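Putative ribosomal N-acetyltransferase YdaF (Bacillus subtilis, PDB 1NSL) is a putative N-acetyltransferase of the GNAT family that may acetylate the N-termini of ribosomal proteins. Local coordinates at residues A25-I28 and I29-Q32; T54-P57 and D58-Q62. All blocks are in the same frame, centred on the assembly; numbering follows the deposited sequence.

Contact 1 (A25-I28 and I29-Q32); sequences AELI and IQNQ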
loop_
_atom_site.group_PDB
_atom_site.type_symbol
_atom_site.label_atom_id
_atom_site.label_comp_id
_atom_site.label_asym_id
_atom_site.label_seq_id
_atom_site.Cartn_x
_atom_site.Cartn_y
_atom_site.Cartn_z
ATOM N N ALA C 25 2.574 -9.655 25.333
ATOM C CA ALA C 25 1.615 -8.776 25.968
ATOM C C ALA C 25 1.524 -9.033 27.477
ATOM O O ALA C 25 1.429 -8.117 28.283
ATOM C CB ALA C 25 0.232 -8.941 25.306
ATOM N N GLU C 26 1.564 -10.285 27.873
ATOM C CA GLU C 26 1.444 -10.582 29.290
ATOM C C GLU C 26 2.683 -10.074 30.014
ATOM O O GLU C 26 2.604 -9.439 31.067
ATOM C CB GLU C 26 1.249 -12.073 29.476
ATOM C CG GLU C 26 1.308 -12.610 30.888
ATOM C CD GLU C 26 1.022 -14.099 30.864
ATOM O OE1 GLU C 26 1.140 -14.692 29.753
ATOM O OE2 GLU C 26 0.642 -14.671 31.915
ATOM N N LEU C 27 3.832 -10.318 29.412
ATOM C CA LEU C 27 5.076 -9.826 29.983
ATOM C C LEU C 27 5.022 -8.299 30.063
ATOM O O LEU C 27 5.651 -7.669 30.899
ATOM C CB LEU C 27 6.220 -10.229 29.078
ATOM C CG LEU C 27 7.432 -10.996 29.535
ATOM C CD1 LEU C 27 7.135 -11.956 30.607
ATOM C CD2 LEU C 27 7.813 -11.766 28.308
ATOM N N ILE C 28 4.244 -7.680 29.201
ATOM C CA ILE C 28 4.283 -6.249 29.239
ATOM C C ILE C 28 3.362 -5.687 30.292
ATOM O O ILE C 28 3.646 -4.635 30.845
ATOM C CB ILE C 28 3.999 -5.643 27.880
ATOM C CG1 ILE C 28 5.277 -5.687 27.037
ATOM C CG2 ILE C 28 3.560 -4.223 28.027
ATOM C CD1 ILE C 28 5.088 -5.259 25.623
ATOM N N ILE C 29 2.277 -6.393 30.591
ATOM C CA ILE C 29 1.309 -5.874 31.539
ATOM C C ILE C 29 1.915 -6.130 32.868
ATOM O O ILE C 29 1.644 -5.441 33.861
ATOM C CB ILE C 29 -0.032 -6.658 31.453
ATOM C CG1 ILE C 29 -0.565 -6.671 30.028
ATOM C CG2 ILE C 29 -1.074 -6.035 32.339
ATOM C CD1 ILE C 29 -1.555 -7.786 29.729
ATOM N N GLN C 30 2.725 -7.174 32.883
ATOM C CA GLN C 30 3.307 -7.651 34.119
ATOM C C GLN C 30 4.297 -6.621 34.610
ATOM O O GLN C 30 4.356 -6.305 35.780
ATOM C CB GLN C 30 3.986 -8.974 33.874
ATOM C CG GLN C 30 3.688 -9.983 34.894
ATOM C CD GLN C 30 3.468 -11.333 34.289
ATOM O OE1 GLN C 30 4.425 -12.035 33.926
ATOM N NE2 GLN C 30 2.199 -11.715 34.171
ATOM N N ASN C 31 5.077 -6.072 33.699
ATOM C CA ASN C 31 5.933 -4.980 34.082
ATOM C C ASN C 31 5.236 -3.820 33.484
ATOM O O ASN C 31 4.071 -3.947 33.135
ATOM C CB ASN C 31 7.266 -5.178 33.493
ATOM C CG ASN C 31 7.679 -6.604 33.550
ATOM O OD1 ASN C 31 8.561 -6.967 34.329
ATOM N ND2 ASN C 31 7.049 -7.437 32.734
ATOM N N GLN C 32 5.877 -2.681 33.325
ATOM C CA GLN C 32 5.045 -1.609 32.814
ATOM C C GLN C 32 5.013 -0.433 33.745
ATOM O O GLN C 32 4.837 0.700 33.332
ATOM C CB GLN C 32 3.614 -2.123 32.741
ATOM C CG GLN C 32 2.720 -1.297 31.871
ATOM C CD GLN C 32 1.544 -0.676 32.610
ATOM O OE1 GLN C 32 0.973 0.298 32.127
ATOM N NE2 GLN C 32 1.166 -1.241 33.762
#

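Contact 2 (T54-P57 and D58-Q62); sequences TIIP and DWRRQ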
loop_
_atom_site.group_PDB
_atom_site.type_symbol
_atom_site.label_atom_id
_atom_site.label_comp_id
_atom_site.label_asym_id
_atom_site.label_seq_id
_atom_site.Cartn_x
_atom_site.Cartn_y
_atom_site.Cartn_z
ATOM N N THR C 54 -0.515 -6.249 14.023
ATOM C CA THR C 54 0.066 -5.011 13.613
ATOM C C THR C 54 1.460 -4.841 14.117
ATOM O O THR C 54 2.403 -4.706 13.338
ATOM C CB THR C 54 -0.783 -3.924 14.206
ATOM O OG1 THR C 54 -2.031 -3.930 13.511
ATOM C CG2 THR C 54 -0.206 -2.585 13.916
ATOM N N ILE C 55 1.633 -4.857 15.430
ATOM C CA ILE C 55 2.946 -4.502 15.898
ATOM C C ILE C 55 4.015 -5.503 15.550
ATOM O O ILE C 55 5.091 -5.116 15.094
ATOM C CB ILE C 55 2.972 -4.159 17.366
ATOM C CG1 ILE C 55 2.191 -2.884 17.619
ATOM C CG2 ILE C 55 4.392 -3.889 17.779
ATOM C CD1 ILE C 55 1.915 -2.673 19.045
ATOM N N ILE C 56 3.742 -6.785 15.734
ATOM C CA ILE C 56 4.811 -7.693 15.426
ATOM C C ILE C 56 5.069 -7.798 13.923
ATOM O O ILE C 56 6.215 -7.866 13.488
ATOM C CB ILE C 56 4.605 -8.975 16.059
ATOM C CG1 ILE C 56 4.671 -8.773 17.565
ATOM C CG2 ILE C 56 5.706 -9.895 15.653
ATOM C CD1 ILE C 56 4.274 -10.061 18.356
ATOM N N PRO C 57 4.029 -7.826 13.118
ATOM C CA PRO C 57 4.235 -7.741 11.696
ATOM C C PRO C 57 5.036 -6.534 11.326
ATOM O O PRO C 57 6.026 -6.769 10.662
ATOM C CB PRO C 57 2.820 -7.662 11.150
ATOM C CG PRO C 57 2.052 -8.502 12.006
ATOM C CD PRO C 57 2.624 -8.113 13.415
ATOM N N ASP C 58 4.718 -5.299 11.722
ATOM C CA ASP C 58 5.572 -4.256 11.182
ATOM C C ASP C 58 6.974 -4.517 11.615
ATOM O O ASP C 58 7.866 -4.321 10.832
ATOM C CB ASP C 58 5.287 -2.832 11.576
ATOM C CG ASP C 58 3.865 -2.396 11.401
ATOM O OD1 ASP C 58 3.103 -2.852 10.490
ATOM O OD2 ASP C 58 3.440 -1.480 12.191
ATOM N N TRP C 59 7.225 -4.938 12.839
ATOM C CA TRP C 59 8.657 -5.001 13.212
ATOM C C TRP C 59 9.388 -5.902 12.198
ATOM O O TRP C 59 10.509 -5.576 11.700
ATOM C CB TRP C 59 8.931 -5.483 14.644
ATOM C CG TRP C 59 8.608 -4.517 15.741
ATOM C CD1 TRP C 59 8.645 -3.148 15.681
ATOM C CD2 TRP C 59 8.161 -4.832 17.064
ATOM N NE1 TRP C 59 8.281 -2.602 16.892
ATOM C CE2 TRP C 59 7.982 -3.618 17.759
ATOM C CE3 TRP C 59 7.913 -6.020 17.746
ATOM C CZ2 TRP C 59 7.551 -3.568 19.081
ATOM C CZ3 TRP C 59 7.491 -5.951 19.069
ATOM C CH2 TRP C 59 7.308 -4.743 19.712
ATOM N N ARG C 60 8.725 -7.013 11.870
ATOM C CA ARG C 60 9.293 -7.941 10.946
ATOM C C ARG C 60 9.569 -7.284 9.603
ATOM O O ARG C 60 10.642 -7.510 9.010
ATOM C CB ARG C 60 8.456 -9.189 10.816
ATOM C CG ARG C 60 8.546 -10.133 11.996
ATOM C CD ARG C 60 7.579 -11.228 11.919
ATOM N NE ARG C 60 8.061 -12.223 10.973
ATOM C CZ ARG C 60 8.976 -13.139 11.282
ATOM N NH1 ARG C 60 9.451 -13.185 12.500
ATOM N NH2 ARG C 60 9.398 -14.031 10.394
ATOM N N ARG C 61 8.698 -6.424 9.112
ATOM C CA ARG C 61 9.075 -5.864 7.835
ATOM C C ARG C 61 10.273 -4.926 7.956
ATOM O O ARG C 61 11.020 -4.696 7.027
ATOM C CB ARG C 61 7.903 -5.161 7.169
ATOM C CG ARG C 61 6.886 -6.077 6.553
ATOM C CD ARG C 61 5.578 -5.372 6.260
ATOM N NE ARG C 61 4.415 -6.233 6.491
ATOM C CZ ARG C 61 3.486 -6.024 7.436
ATOM N NH1 ARG C 61 3.601 -4.960 8.254
ATOM N NH2 ARG C 61 2.440 -6.863 7.530
ATOM N N GLN C 62 10.449 -4.353 9.113
ATOM C CA GLN C 62 11.509 -3.396 9.231
ATOM C C GLN C 62 12.794 -4.185 9.114
ATOM O O GLN C 62 13.733 -3.797 8.467
ATOM C CB GLN C 62 11.407 -2.685 10.574
ATOM C CG GLN C 62 10.518 -1.456 10.607
ATOM C CD GLN C 62 10.259 -0.964 12.069
ATOM O OE1 GLN C 62 11.181 -0.952 12.959
ATOM N NE2 GLN C 62 8.985 -0.567 12.321
#

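Contact 1 (A25-I28 and I29-Q32)
Ile29 packs its CG1–CD1 arm alongside the carbonyl of Ala25, one turn earlier in the same helix. Its CG1 is directed back beside its own backbone N (chi1 -54°), which brings the arm against Ala25 O. The backbone hydrogen bond from Ile29 N to Ala25 O is 3.0 Å long, so this oxygen has a polar donor and an aliphatic neighbour. A weak second bond runs from Ile29 N to Glu26 O.

Gln30 N bonds to Glu26 O at 2.9 Å, and the Glu26 and Gln30 side chains run alongside each other in a common direction. Glu26 is extended, whereas Gln30 bends at chi2, which leaves Gln30 NE2 3.5 Å from Glu26 CG. The contact is therefore with a methylene, and the carboxylate and amide planes are turned 71° apart.

These turns close helix 21-30, the first of two helices that join strand 11-15 to strand 69-75 in the GNAT fold. Ala25 and Ile28 rest on Ser46 of the following loop, and Ile28 also meets Phe40.

Asn31 is the first residue to leave helical geometry. The backbone bond from Asn31 N to Leu27 O measures 3.3 Å. The amide ND2 is directed at the same oxygen, although its modelled separation is too short to be trusted in detail. Asn31 OD1 accepts a hydrogen bond from Arg34 NH2 and a weak one from Lys103 N, tying the helix end to the chain beyond.

Past the helix end, the Gln32 side chain touches Pro45.

Contact 2 (T54-P57 and D58-Q62)
Ile55 sets its CG2 methyl over one face of the Trp59 indole, a CH-pi contact between neighbouring turns of helix 48-65, the second helix of the GNAT fold here. Ile55 CG2 lies 3.5 Å from the centroid of the six-membered ring of Trp59, 15° off its normal. Trp59 CG stands beside its own backbone N (chi1 -73°), which turns the indole back along the helix, and Ile55 CG2, anti to the backbone N (CG1 at chi1 -67°), faces it. Ile56 adds a looser touch, CG1 to Trp59 CE3 at 4.3 Å. The indole also meets Leu24 of helix 21-30, and an alanine in place of Trp59 would probably leave the Ile55 methyl without its aromatic partner and open a gap between the two helices.

Pro57 kinks the helix, since the proline nitrogen has no hydrogen to donate to the preceding turn. Pro57 CB comes 3.7 Å from Arg61 NH2, and the Pro57 carbonyl lies over one guanidinium face, displaced from its centre. Arg60 reaches Ala64 O and Tyr63 O of the second subunit. Arg61 bends at chi3; its NE pairs with Asp65 of the second subunit, while Arg61 NH1 makes a salt bridge, with only a weak hydrogen bond, to Asp58 OD1, in plane at the guanidinium edge, 3.1 Å away.

How the contacts relate
Contacts 1 and 2 lie on consecutive helices, 21-30 and 48-65, with centres about 19 Å apart and no direct touch. Both are local, partly buried and built on helical backbone hydrogen bonds. Contact 1, at the C-terminal end of its helix, is the more exposed, through Glu26, Ile29 and Gln30, and no other chain of the hexamer reaches it. Contact 2 lies within its helix, has Thr54 as its one exposed residue, and adds a CH-pi contact and a salt bridge. Its Trp59 and Ile56 face helix 21-30, and its arginines are directed to a second subunit. Buried Ile28 faces loop residues, whereas buried Ile56 packs on Ala21 of the helix that carries contact 1.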